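Local coordinates for glycerol dehydrogenase (Schizosaccharomyces pombe, PDB 1TA9) that oxidises glycerol to dihydroxyacetone with NAD(+) as a zinc-dependent member of the iron-containing alcohol dehydrogenase family, serving the assimilation of glycerol, at the zinc ion and potassium ion site and the alanine site. Coordinates in Å, arbitrary orientation; residue numbers count along the deposited sequence, not the author numbering.

Site 1: the zinc ion and potassium ion site. Residues 182, 232-233, 235-236, 239, 302, 306, 315, 333, 337. With ZN (zinc ion), chain B; K (potassium ion), chain C; GOL (glycerol), chain D.
Asp232, on helix 223-245, shows how one carboxylate can serve two metals in the catalytic centre of this family. CB stays back from the zinc, outside bonding range; CG, anti to the backbone N (chi1 -158°), points the carboxylate at the metal, and both oxygens reach it. OD2 makes the shorter metal bond, 2.2 Å to ZN, and also leans on the potassium ion, with OD2 to K at 3.2 Å. OD1 completes a lopsided bidentate grip, 2.6 Å from ZN, while accepting the amide N-H of Asp182 from above the carboxylate plane. The residue's own carbonyl oxygen binds K as well, so backbone and side chain serve the same ion. NE2 of His315 and NE2 of His333 are further zinc ligands, and Val337 CG2 lies over one face of each imidazole, toward the rim. The zinc is poorly ordered.

Glycerol, the substrate but also a common crystallisation additive, chelates the metal through two neighbouring hydroxyls. O2, the secondary hydroxyl on the carbon that is oxidised, lies 2.4 Å from ZN, a position in which the metal would be expected to ease its ionisation. O3 bonds the zinc too and is a long, weak ligand of K, so it bridges the two metals. Phe306 sets its ring face against the end of the diol, with C3 3.8 Å above the plane, over the ring centre.

Asp182 has CG in the crowded position between N and the carbonyl carbon (chi1 54°). Its OD1 hydrogen-bonds the terminal hydroxyl O3 of glycerol at 2.5 Å, and OD2 binds K at 2.6 Å while accepting Ser302 OG on its anti lone pair. An alanine here would probably loosen both potassium and substrate, since the one side chain links them.

Behind His315, on the far side of the imidazole from the zinc, Glu239 OE2 presents its syn lone pair to the ring N-H, ND1 of His315 to OE2 2.5 Å, tilted 29° from the imidazole plane.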
ATOM      1  N   ASP A 182      18.096   1.861  33.421  1.00 21.50           N
ATOM      2  CA  ASP A 182      18.577   0.597  32.879  1.00 21.68           C
ATOM      3  C   ASP A 182      19.979   0.263  33.379  1.00 21.67           C
ATOM      4  O   ASP A 182      20.707  -0.500  32.745  1.00 21.71           O
ATOM      5  CB  ASP A 182      18.558   0.624  31.342  1.00 21.77           C
ATOM      6  CG  ASP A 182      19.309   1.812  30.762  1.00 21.98           C
ATOM      7  OD1 ASP A 182      20.239   2.313  31.425  1.00 21.82           O
ATOM      8  OD2 ASP A 182      18.978   2.237  29.632  1.00 22.07           O
ATOM      9  N   ASP A 232      14.401   6.793  30.336  1.00 11.90           N
ATOM     10  CA  ASP A 232      15.730   6.261  30.091  1.00 12.47           C
ATOM     11  C   ASP A 232      15.683   5.238  28.955  1.00 12.25           C
ATOM     12  O   ASP A 232      16.574   5.197  28.106  1.00 12.66           O
ATOM     13  CB  ASP A 232      16.271   5.587  31.354  1.00 12.95           C
ATOM     14  CG  ASP A 232      17.776   5.496  31.350  1.00 13.95           C
ATOM     15  OD1 ASP A 232      18.347   4.804  32.219  1.00 14.33           O
ATOM     16  OD2 ASP A 232      18.390   6.135  30.471  1.00 14.42           O
ATOM     17  N   ALA A 233      14.638   4.417  28.946  1.00 11.91           N
ATOM     18  CA  ALA A 233      14.477   3.393  27.922  1.00 11.81           C
ATOM     19  C   ALA A 233      14.255   4.005  26.535  1.00 11.89           C
ATOM     20  O   ALA A 233      14.689   3.449  25.524  1.00 11.65           O
ATOM     21  CB  ALA A 233      13.319   2.472  28.289  1.00 11.77           C
ATOM     22  N   SER A 235      15.629   6.589  25.263  1.00 12.16           N
ATOM     23  CA  SER A 235      16.882   7.034  24.661  1.00 12.13           C
ATOM     24  C   SER A 235      17.692   5.904  24.037  1.00 12.23           C
ATOM     25  O   SER A 235      18.520   6.143  23.160  1.00 11.81           O
ATOM     26  CB  SER A 235      17.753   7.724  25.710  1.00 12.38           C
ATOM     27  OG  SER A 235      18.324   6.775  26.591  1.00 12.85           O
ATOM     28  N   THR A 236      17.453   4.679  24.490  1.00 12.19           N
ATOM     29  CA  THR A 236      18.211   3.533  24.003  1.00 12.41           C
ATOM     30  C   THR A 236      18.221   3.355  22.496  1.00 12.35           C
ATOM     31  O   THR A 236      19.292   3.275  21.900  1.00 12.40           O
ATOM     32  CB  THR A 236      17.724   2.226  24.650  1.00 12.44           C
ATOM     33  OG1 THR A 236      17.864   2.321  26.071  1.00 13.30           O
ATOM     34  CG2 THR A 236      18.550   1.047  24.154  1.00 12.52           C
ATOM     35  N   GLU A 239      19.963   6.527  20.809  1.00 12.05           N
ATOM     36  CA  GLU A 239      21.409   6.562  20.966  1.00 12.19           C
ATOM     37  C   GLU A 239      22.126   5.390  20.311  1.00 12.00           C
ATOM     38  O   GLU A 239      23.131   5.587  19.626  1.00 11.76           O
ATOM     39  CB  GLU A 239      21.789   6.657  22.448  1.00 12.61           C
ATOM     40  CG  GLU A 239      21.276   7.933  23.106  1.00 13.47           C
ATOM     41  CD  GLU A 239      21.832   8.152  24.500  1.00 14.20           C
ATOM     42  OE1 GLU A 239      22.925   8.744  24.626  1.00 14.45           O
ATOM     43  OE2 GLU A 239      21.176   7.725  25.472  1.00 14.92           O
ATOM     44  N   SER A 302      16.407  -2.310  27.590  1.00 12.95           N
ATOM     45  CA  SER A 302      17.143  -1.059  27.570  1.00 12.98           C
ATOM     46  C   SER A 302      18.588  -1.320  27.998  1.00 13.13           C
ATOM     47  O   SER A 302      19.530  -0.813  27.388  1.00 12.90           O
ATOM     48  CB  SER A 302      16.485  -0.048  28.501  1.00 13.16           C
ATOM     49  OG  SER A 302      17.071   1.230  28.335  1.00 13.65           O
ATOM     50  N   PHE A 306      21.534  -0.727  25.236  1.00 14.49           N
ATOM     51  CA  PHE A 306      22.469   0.390  25.288  1.00 15.42           C
ATOM     52  C   PHE A 306      23.916  -0.074  25.441  1.00 15.42           C
ATOM     53  O   PHE A 306      24.812   0.474  24.798  1.00 15.94           O
ATOM     54  CB  PHE A 306      22.086   1.368  26.415  1.00 15.67           C
ATOM     55  CG  PHE A 306      22.853   1.171  27.694  1.00 16.30           C
ATOM     56  CD1 PHE A 306      24.165   1.622  27.814  1.00 16.49           C
ATOM     57  CD2 PHE A 306      22.258   0.549  28.784  1.00 16.51           C
ATOM     58  CE1 PHE A 306      24.874   1.457  29.004  1.00 16.85           C
ATOM     59  CE2 PHE A 306      22.960   0.379  29.981  1.00 17.03           C
ATOM     60  CZ  PHE A 306      24.270   0.835  30.088  1.00 16.81           C
ATOM     61  N   HIS A 315      22.671  11.059  26.673  1.00 14.74           N
ATOM     62  CA  HIS A 315      23.266  10.901  27.995  1.00 15.21           C
ATOM     63  C   HIS A 315      24.360  11.908  28.316  1.00 15.34           C
ATOM     64  O   HIS A 315      24.541  12.278  29.474  1.00 15.41           O
ATOM     65  CB  HIS A 315      23.786   9.478  28.175  1.00 15.33           C
ATOM     66  CG  HIS A 315      22.734   8.522  28.641  1.00 15.94           C
ATOM     67  ND1 HIS A 315      21.604   8.240  27.901  1.00 15.96           N
ATOM     68  CD2 HIS A 315      22.618   7.816  29.790  1.00 15.88           C
ATOM     69  CE1 HIS A 315      20.836   7.404  28.575  1.00 16.09           C
ATOM     70  NE2 HIS A 315      21.429   7.132  29.725  1.00 16.20           N
ATOM     71  N   HIS A 333      16.832  10.657  36.846  1.00 16.15           N
ATOM     72  CA  HIS A 333      17.668  10.368  35.687  1.00 16.10           C
ATOM     73  C   HIS A 333      16.904  10.339  34.364  1.00 15.62           C
ATOM     74  O   HIS A 333      17.250  11.054  33.423  1.00 15.25           O
ATOM     75  CB  HIS A 333      18.373   9.027  35.875  1.00 16.72           C
ATOM     76  CG  HIS A 333      19.248   8.648  34.722  1.00 17.28           C
ATOM     77  ND1 HIS A 333      20.383   9.355  34.390  1.00 17.96           N
ATOM     78  CD2 HIS A 333      19.148   7.648  33.816  1.00 17.58           C
ATOM     79  CE1 HIS A 333      20.946   8.805  33.329  1.00 18.15           C
ATOM     80  NE2 HIS A 333      20.216   7.769  32.961  1.00 17.99           N
ATOM     81  N   VAL A 337      17.115  12.473  30.889  1.00 13.20           N
ATOM     82  CA  VAL A 337      17.496  11.738  29.684  1.00 12.83           C
ATOM     83  C   VAL A 337      16.458  11.895  28.581  1.00 12.58           C
ATOM     84  O   VAL A 337      16.801  11.938  27.399  1.00 12.53           O
ATOM     85  CB  VAL A 337      17.697  10.227  29.972  1.00 12.66           C
ATOM     86  CG1 VAL A 337      17.814   9.458  28.660  1.00 12.44           C
ATOM     87  CG2 VAL A 337      18.962  10.019  30.796  1.00 12.51           C
TER
HETATM   88 ZN    ZN B1502      20.404   6.150  31.396  1.00 33.85          ZN
HETATM   89  K     K C1503      19.077   4.257  27.934  1.00 17.62           K
HETATM   90  C1  GOL D1401      24.691   4.824  32.099  1.00 31.03           C
HETATM   91  O1  GOL D1401      24.997   5.106  33.452  1.00 31.13           O
HETATM   92  C2  GOL D1401      23.182   4.687  31.911  1.00 31.07           C
HETATM   93  O2  GOL D1401      22.533   5.871  32.388  1.00 31.12           O
HETATM   94  C3  GOL D1401      22.824   4.462  30.440  1.00 31.06           C
HETATM   95  O3  GOL D1401      21.432   4.240  30.282  1.00 30.89           O
HETATM   96  O   HOH W   1      20.710   4.868  26.050  1.00 12.21           O

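Site 2: the alanine site. Residues 130-131, 190-192. With ALA (alanine), chain E; ALA (alanine), chain F.
Ile191 turns its CD1 methyl toward the first alanine, reaching the CB methyl of ALA (chain E) at 3.4 Å. Two turns put it there: CG1 lies anti to the carbonyl carbon, beside the backbone N (chi1 -57°), and the next torsion, -60°, folds CD1 toward the ligand. CG2, anti to the N, stays farther back.

The two alanines are joined, since C of ALA (chain E) lies 1.3 Å from N of ALA (chain F), the length of a peptide bond. The result is a short peptide whose hydrogen bonds described here all run between main-chain atoms, with Ile191 adding an apolar side-chain contact. Its first residue pairs with strand 188-191 and its continuation: N of ALA (chain E) donates to Val190 O at 2.7 Å, nearly along the C=O axis, and Tyr192 N donates to O of ALA (chain E) at 2.9 Å in an almost straight bond (172° at H). Bonds to the residues on either side of Ile191 are the pattern of a parallel beta bridge.

From the opposite side, Ala130 O accepts N of ALA (chain F) at 3.0 Å, with the donor above the carbonyl plane. The peptide thus spans two segments, one preceding helix 132-139. Methyl side chains give little sequence information, and the modelled alanines may stand for an unidentified peptide. The side chains of Val190 and Tyr192 are incomplete. Because Tyr192 is likely to contact NAD(+), the site probably borders the cofactor cleft, and the modelled dipeptide may occupy part of the region NAD(+) would take.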
ATOM      1  N   ALA A 130      27.689   5.995  48.394  1.00 27.92           N
ATOM      2  CA  ALA A 130      28.581   5.085  47.690  1.00 28.15           C
ATOM      3  C   ALA A 130      29.970   5.691  47.527  1.00 28.25           C
ATOM      4  O   ALA A 130      30.402   5.985  46.414  1.00 28.40           O
ATOM      5  CB  ALA A 130      27.996   4.737  46.325  1.00 28.14           C
ATOM      6  N   SER A 131      30.662   5.884  48.645  1.00 28.48           N
ATOM      7  CA  SER A 131      32.009   6.441  48.629  1.00 28.49           C
ATOM      8  C   SER A 131      32.994   5.311  48.873  1.00 28.51           C
ATOM      9  O   SER A 131      32.656   4.318  49.520  1.00 28.56           O
ATOM     10  CB  SER A 131      32.162   7.500  49.719  1.00 28.61           C
ATOM     11  OG  SER A 131      31.930   6.945  51.002  1.00 28.76           O
ATOM     12  N   VAL A 190      28.590   4.972  36.983  1.00 33.54           N
ATOM     13  CA  VAL A 190      28.857   6.390  36.817  1.00 34.47           C
ATOM     14  C   VAL A 190      29.769   6.861  37.943  1.00 35.05           C
ATOM     15  O   VAL A 190      29.539   6.549  39.112  1.00 35.19           O
ATOM     16  CB  VAL A 190      27.547   7.176  36.832  1.00 34.51           C
ATOM     17  N   ILE A 191      30.813   7.599  37.578  1.00 35.74           N
ATOM     18  CA  ILE A 191      31.761   8.131  38.547  1.00 36.36           C
ATOM     19  C   ILE A 191      31.558   9.641  38.640  1.00 36.68           C
ATOM     20  O   ILE A 191      31.726  10.358  37.652  1.00 36.74           O
ATOM     21  CB  ILE A 191      33.217   7.849  38.120  1.00 36.43           C
ATOM     22  CG1 ILE A 191      33.423   6.344  37.931  1.00 36.51           C
ATOM     23  CG2 ILE A 191      34.182   8.394  39.165  1.00 36.67           C
ATOM     24  CD1 ILE A 191      33.170   5.527  39.181  1.00 36.46           C
ATOM     25  N   TYR A 192      31.186  10.116  39.825  1.00 36.81           N
ATOM     26  CA  TYR A 192      30.953  11.539  40.043  1.00 36.84           C
ATOM     27  C   TYR A 192      31.733  12.043  41.255  1.00 36.93           C
ATOM     28  O   TYR A 192      32.164  13.197  41.295  1.00 36.88           O
ATOM     29  CB  TYR A 192      29.463  11.797  40.232  1.00 36.78           C
TER
HETATM   30  N   ALA E1504      29.588   5.766  41.731  1.00 41.94           N
HETATM   31  CA  ALA E1504      30.653   6.004  42.747  1.00 41.98           C
HETATM   32  C   ALA E1504      30.914   7.493  42.939  1.00 42.01           C
HETATM   33  O   ALA E1504      31.074   8.239  41.972  1.00 41.91           O
HETATM   34  CB  ALA E1504      31.943   5.303  42.328  1.00 41.97           C
HETATM   35  N   ALA F1505      30.955   7.918  44.198  1.00 42.10           N
HETATM   36  CA  ALA F1505      31.207   9.312  44.540  1.00 42.23           C
HETATM   37  C   ALA F1505      32.681   9.500  44.882  1.00 42.34           C
HETATM   38  O   ALA F1505      33.036   9.261  46.056  1.00 42.49           O
HETATM   39  CB  ALA F1505      30.338   9.728  45.720  1.00 42.19           C
HETATM   40  OXT ALA F1505      33.465   9.861  43.975  1.00 42.40           O

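About 19 Å separates the C-alpha centres of site 1 and site 2, and they share no residue. Site 1 draws mainly on helices 223-245, 289-307, 313-321 and 333-347, together with the loop residue Asp182; site 2 uses strand 188-191, the following Tyr192 and the segment ahead of helix 132-139. The stretch from Asp182 to Tyr192 connects them along the chain, and it includes Ser186 and Leu188, likely NAD(+) contacts. Site 1 holds the metals and glycerol, while site 2 borders the probable cofactor region. Both recur in each of the eight copies of the deposited assembly.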